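Local coordinates for protein NAD-dependent dehydrogenase (Rhizobium meliloti, PDB 4Z0P) that reduces glyoxylate and hydroxypyruvate with NADPH as the hydride donor, as a member of the D-isomer specific 2-hydroxyacid dehydrogenase family, at residues K5-E17 and G25-D37. Residues are numbered along the deposited sequence; the frame is centred on the assembly and turned at random.
Sequences KSPVIVDLKFIPE and GAFPGREVIDLAD
Val8 lays its CG2 methyl over one face of the Phe27 ring, displaced toward the rim, with CG2 3.9 Å from Phe27 CD1; the two side chains cross at about a right angle. That same methyl also touches Arg30 CD. With Arg30 CG set beside its own backbone N (chi1 -60°) and the chain extended as far as NE, the methylenes pass along Ser6 O and the guanidinium reaches the backbone of 5-17. There Arg30 NH1 donates to Ser6 O at 2.9 Å, on a lone pair of the carbonyl and within 3° of the guanidinium plane. Water 2 links NH1 to Ser6 N as well, while NH2 forms a salt bridge with Glu305. With an alanine here in place of Arg30, Ser6 O would probably lose this donor, Glu305 this salt bridge, and the Val8 methyl its CD neighbour.

Beyond this end the backbones run parallel: Val8 N donates to Glu31 O, Ile33 N to Val8 O, Val10 N to Ile33 O, and Leu35 N to Val10 O at 2.8 Å. Strands 8-12 and 32-34, joined through helix 16-23, form a beta-alpha-beta unit at one edge of the five-stranded parallel sheet, with strand 50-54 on the other side of 8-12. The strand axes are inclined by 24°.

On the face shared with Val8, Val10 CG2 meets Val32 CG1 at 3.7 Å, and helix 16-23 covers this pair through Val19 and Leu23. On the opposite face Ile33 CD1 packs against Pro7 CB, and further along Leu35 CD1 rests on Ile9 CG2 at 3.8 Å. Asp34 OD1 accepts from Ala36 N, an Asx turn, and is bridged by water 3 to Leu12 N.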
loop_
_atom_site.group_PDB
_atom_site.type_symbol
_atom_site.label_atom_id
_atom_site.label_comp_id
_atom_site.label_asym_id
_atom_site.label_seq_id
_atom_site.Cartn_x
_atom_site.Cartn_y
_atom_site.Cartn_z
ATOM N N LYS A 5 -2.074 37.714 27.704
ATOM C CA LYS A 5 -1.942 37.144 26.330
ATOM C C LYS A 5 -3.309 36.787 25.772
ATOM O O LYS A 5 -4.209 36.394 26.517
ATOM C CB LYS A 5 -1.077 35.886 26.344
ATOM C CG LYS A 5 0.388 36.115 26.659
ATOM C CD LYS A 5 1.209 34.865 26.378
ATOM C CE LYS A 5 2.702 35.155 26.372
ATOM N NZ LYS A 5 3.432 34.220 25.475
ATOM N N SER A 6 -3.465 36.889 24.455
ATOM C CA SER A 6 -4.720 36.507 23.848
ATOM C C SER A 6 -5.013 35.037 24.093
ATOM O O SER A 6 -4.113 34.187 23.941
ATOM C CB SER A 6 -4.705 36.735 22.338
ATOM O OG SER A 6 -5.921 36.254 21.794
ATOM N N PRO A 7 -6.269 34.729 24.453
ATOM C CA PRO A 7 -6.702 33.330 24.341
ATOM C C PRO A 7 -6.662 32.793 22.916
ATOM O O PRO A 7 -6.483 33.554 21.942
ATOM C CB PRO A 7 -8.161 33.359 24.837
ATOM C CG PRO A 7 -8.275 34.606 25.656
ATOM C CD PRO A 7 -7.331 35.589 25.016
ATOM N N VAL A 8 -6.841 31.481 22.800
ATOM C CA VAL A 8 -6.957 30.825 21.507
ATOM C C VAL A 8 -8.278 30.099 21.534
ATOM O O VAL A 8 -8.532 29.312 22.448
ATOM C CB VAL A 8 -5.833 29.796 21.231
ATOM C CG1 VAL A 8 -6.010 29.147 19.863
ATOM C CG2 VAL A 8 -4.470 30.457 21.295
ATOM N N ILE A 9 -9.120 30.402 20.557
ATOM C CA ILE A 9 -10.387 29.697 20.369
ATOM C C ILE A 9 -10.115 28.429 19.550
ATOM O O ILE A 9 -9.449 28.489 18.522
ATOM C CB ILE A 9 -11.370 30.570 19.580
ATOM C CG1 ILE A 9 -11.782 31.783 20.423
ATOM C CG2 ILE A 9 -12.589 29.773 19.139
ATOM C CD1 ILE A 9 -12.310 32.947 19.603
ATOM N N VAL A 10 -10.677 27.318 20.024
ATOM C CA VAL A 10 -10.591 26.019 19.341
ATOM C C VAL A 10 -12.039 25.595 19.024
ATOM O O VAL A 10 -12.855 25.377 19.924
ATOM C CB VAL A 10 -9.874 24.970 20.212
ATOM C CG1 VAL A 10 -9.894 23.600 19.536
ATOM C CG2 VAL A 10 -8.429 25.399 20.479
ATOM N N ASP A 11 -12.353 25.518 17.725
ATOM C CA ASP A 11 -13.684 25.099 17.257
ATOM C C ASP A 11 -13.505 24.094 16.131
ATOM O O ASP A 11 -13.648 24.430 14.949
ATOM C CB ASP A 11 -14.513 26.296 16.797
ATOM C CG ASP A 11 -15.932 25.944 16.494
ATOM O OD1 ASP A 11 -16.405 24.855 16.830
ATOM O OD2 ASP A 11 -16.615 26.783 15.901
ATOM N N LEU A 12 -13.194 22.859 16.525
ATOM C CA LEU A 12 -12.790 21.810 15.607
ATOM C C LEU A 12 -13.732 20.642 15.650
ATOM O O LEU A 12 -13.785 19.949 16.662
ATOM C CB LEU A 12 -11.409 21.282 16.012
ATOM C CG LEU A 12 -10.242 22.258 15.894
ATOM C CD1 LEU A 12 -8.978 21.657 16.508
ATOM C CD2 LEU A 12 -10.015 22.638 14.457
ATOM N N LYS A 13 -14.417 20.372 14.533
ATOM C CA LYS A 13 -15.313 19.231 14.471
ATOM C C LYS A 13 -14.497 18.003 14.086
ATOM O O LYS A 13 -14.598 17.504 12.975
ATOM C CB LYS A 13 -16.463 19.478 13.500
ATOM C CG LYS A 13 -17.590 18.474 13.554
ATOM C CD LYS A 13 -18.900 19.108 13.074
ATOM C CE LYS A 13 -20.021 18.090 12.899
ATOM N NZ LYS A 13 -19.989 17.441 11.558
ATOM N N PHE A 14 -13.671 17.553 15.026
ATOM C CA PHE A 14 -12.841 16.367 14.902
ATOM C C PHE A 14 -13.361 15.373 15.944
ATOM O O PHE A 14 -14.278 15.683 16.714
ATOM C CB PHE A 14 -11.386 16.696 15.266
ATOM C CG PHE A 14 -10.654 17.564 14.281
ATOM C CD1 PHE A 14 -11.116 17.823 12.991
ATOM C CD2 PHE A 14 -9.426 18.084 14.658
ATOM C CE1 PHE A 14 -10.370 18.610 12.124
ATOM C CE2 PHE A 14 -8.694 18.870 13.792
ATOM C CZ PHE A 14 -9.167 19.149 12.542
ATOM N N ILE A 15 -12.744 14.199 16.011
ATOM C CA ILE A 15 -13.076 13.228 17.071
ATOM C C ILE A 15 -12.813 13.887 18.434
ATOM O O ILE A 15 -11.687 14.346 18.704
ATOM C CB ILE A 15 -12.280 11.914 16.879
ATOM C CG1 ILE A 15 -12.771 11.193 15.619
ATOM C CG2 ILE A 15 -12.441 11.003 18.082
ATOM C CD1 ILE A 15 -11.831 10.128 15.089
ATOM N N PRO A 16 -13.859 14.024 19.295
ATOM C CA PRO A 16 -13.706 14.849 20.512
ATOM C C PRO A 16 -12.585 14.405 21.441
ATOM O O PRO A 16 -11.852 15.239 21.940
ATOM C CB PRO A 16 -15.056 14.706 21.232
ATOM C CG PRO A 16 -16.016 14.252 20.193
ATOM C CD PRO A 16 -15.245 13.560 19.111
ATOM N N GLU A 17 -12.434 13.096 21.614
ATOM C CA GLU A 17 -11.396 12.539 22.484
ATOM C C GLU A 17 -9.996 12.966 22.017
ATOM O O GLU A 17 -9.116 13.181 22.837
ATOM C CB GLU A 17 -11.492 11.007 22.569
ATOM C CG GLU A 17 -12.741 10.480 23.282
ATOM C CD GLU A 17 -14.044 10.571 22.479
ATOM O OE1 GLU A 17 -14.019 10.852 21.248
ATOM O OE2 GLU A 17 -15.117 10.368 23.097
ATOM N N GLY A 25 -1.510 20.971 28.043
ATOM C CA GLY A 25 -0.232 21.603 27.731
ATOM C C GLY A 25 -0.176 22.354 26.400
ATOM O O GLY A 25 0.886 22.842 26.029
ATOM N N ALA A 26 -1.295 22.479 25.686
ATOM C CA ALA A 26 -1.307 23.241 24.443
ATOM C C ALA A 26 -1.303 24.726 24.786
ATOM O O ALA A 26 -1.821 25.114 25.825
ATOM C CB ALA A 26 -2.531 22.904 23.612
ATOM N N PHE A 27 -0.702 25.530 23.909
ATOM C CA PHE A 27 -0.707 26.996 24.013
ATOM C C PHE A 27 -0.322 27.494 25.410
ATOM O O PHE A 27 -1.120 28.132 26.086
ATOM C CB PHE A 27 -2.079 27.515 23.594
ATOM C CG PHE A 27 -2.488 27.051 22.227
ATOM C CD1 PHE A 27 -1.881 27.579 21.100
ATOM C CD2 PHE A 27 -3.476 26.091 22.070
ATOM C CE1 PHE A 27 -2.238 27.138 19.833
ATOM C CE2 PHE A 27 -3.842 25.659 20.800
ATOM C CZ PHE A 27 -3.217 26.184 19.687
ATOM N N PRO A 28 0.898 27.168 25.858
ATOM C CA PRO A 28 1.263 27.504 27.234
ATOM C C PRO A 28 1.177 29.010 27.467
ATOM O O PRO A 28 1.555 29.792 26.596
ATOM C CB PRO A 28 2.694 26.964 27.376
ATOM C CG PRO A 28 3.156 26.644 26.003
ATOM C CD PRO A 28 1.940 26.369 25.187
ATOM N N GLY A 29 0.616 29.398 28.601
ATOM C CA GLY A 29 0.477 30.809 28.953
ATOM C C GLY A 29 -0.771 31.492 28.404
ATOM O O GLY A 29 -0.987 32.669 28.694
ATOM N N ARG A 30 -1.588 30.779 27.620
ATOM C CA ARG A 30 -2.826 31.327 27.043
ATOM C C ARG A 30 -4.009 30.511 27.499
ATOM O O ARG A 30 -3.920 29.298 27.608
ATOM C CB ARG A 30 -2.804 31.255 25.508
ATOM C CG ARG A 30 -1.671 32.006 24.860
ATOM C CD ARG A 30 -1.698 31.861 23.362
ATOM N NE ARG A 30 -0.542 32.545 22.796
ATOM C CZ ARG A 30 -0.469 33.845 22.531
ATOM N NH1 ARG A 30 -1.495 34.666 22.739
ATOM N NH2 ARG A 30 0.650 34.335 22.031
ATOM N N GLU A 31 -5.129 31.176 27.708
ATOM C CA GLU A 31 -6.391 30.497 27.919
ATOM C C GLU A 31 -6.797 29.855 26.596
ATOM O O GLU A 31 -6.677 30.486 25.548
ATOM C CB GLU A 31 -7.465 31.472 28.382
ATOM C CG GLU A 31 -8.771 30.771 28.737
ATOM C CD GLU A 31 -9.914 31.704 29.107
ATOM O OE1 GLU A 31 -9.760 32.944 29.043
ATOM O OE2 GLU A 31 -10.991 31.161 29.443
ATOM N N VAL A 32 -7.230 28.590 26.644
ATOM C CA VAL A 32 -7.706 27.867 25.465
ATOM C C VAL A 32 -9.203 27.704 25.677
ATOM O O VAL A 32 -9.625 27.238 26.719
ATOM C CB VAL A 32 -7.021 26.499 25.313
ATOM C CG1 VAL A 32 -7.549 25.783 24.083
ATOM C CG2 VAL A 32 -5.516 26.698 25.200
ATOM N N ILE A 33 -9.996 28.129 24.701
ATOM C CA ILE A 33 -11.449 28.137 24.796
ATOM C C ILE A 33 -11.948 27.141 23.748
ATOM O O ILE A 33 -12.044 27.470 22.564
ATOM C CB ILE A 33 -12.006 29.551 24.551
ATOM C CG1 ILE A 33 -11.403 30.549 25.536
ATOM C CG2 ILE A 33 -13.504 29.556 24.673
ATOM C CD1 ILE A 33 -11.720 31.992 25.234
ATOM N N ASP A 34 -12.246 25.919 24.201
ATOM C CA ASP A 34 -12.719 24.857 23.335
ATOM C C ASP A 34 -14.232 24.955 23.223
ATOM O O ASP A 34 -14.963 24.666 24.187
ATOM C CB ASP A 34 -12.324 23.501 23.899
ATOM C CG ASP A 34 -12.763 22.334 23.034
ATOM O OD1 ASP A 34 -13.370 22.520 21.955
ATOM O OD2 ASP A 34 -12.499 21.174 23.461
ATOM N N LEU A 35 -14.699 25.335 22.049
ATOM C CA LEU A 35 -16.125 25.522 21.824
ATOM C C LEU A 35 -16.949 24.237 21.748
ATOM O O LEU A 35 -18.180 24.293 21.703
ATOM C CB LEU A 35 -16.384 26.445 20.646
ATOM C CG LEU A 35 -15.786 27.858 20.741
ATOM C CD1 LEU A 35 -16.215 28.734 19.566
ATOM C CD2 LEU A 35 -16.157 28.570 22.043
ATOM N N ALA A 36 -16.311 23.073 21.776
ATOM C CA ALA A 36 -17.043 21.829 21.983
ATOM C C ALA A 36 -17.550 21.650 23.418
ATOM O O ALA A 36 -18.404 20.796 23.674
ATOM C CB ALA A 36 -16.165 20.657 21.611
ATOM N N ASP A 37 -17.005 22.414 24.348
ATOM C CA ASP A 37 -17.385 22.355 25.769
ATOM C C ASP A 37 -18.621 23.225 25.984
ATOM O O ASP A 37 -18.572 24.451 25.753
ATOM C CB ASP A 37 -16.239 22.881 26.615
ATOM C CG ASP A 37 -16.463 22.713 28.115
ATOM O OD1 ASP A 37 -17.599 22.500 28.581
ATOM O OD2 ASP A 37 -15.455 22.801 28.840
HETATM O O HOH W 1 -5.126 34.047 27.828
HETATM O O HOH W 2 -1.150 37.572 22.758
HETATM O O HOH W 3 -13.573 22.079 19.315
#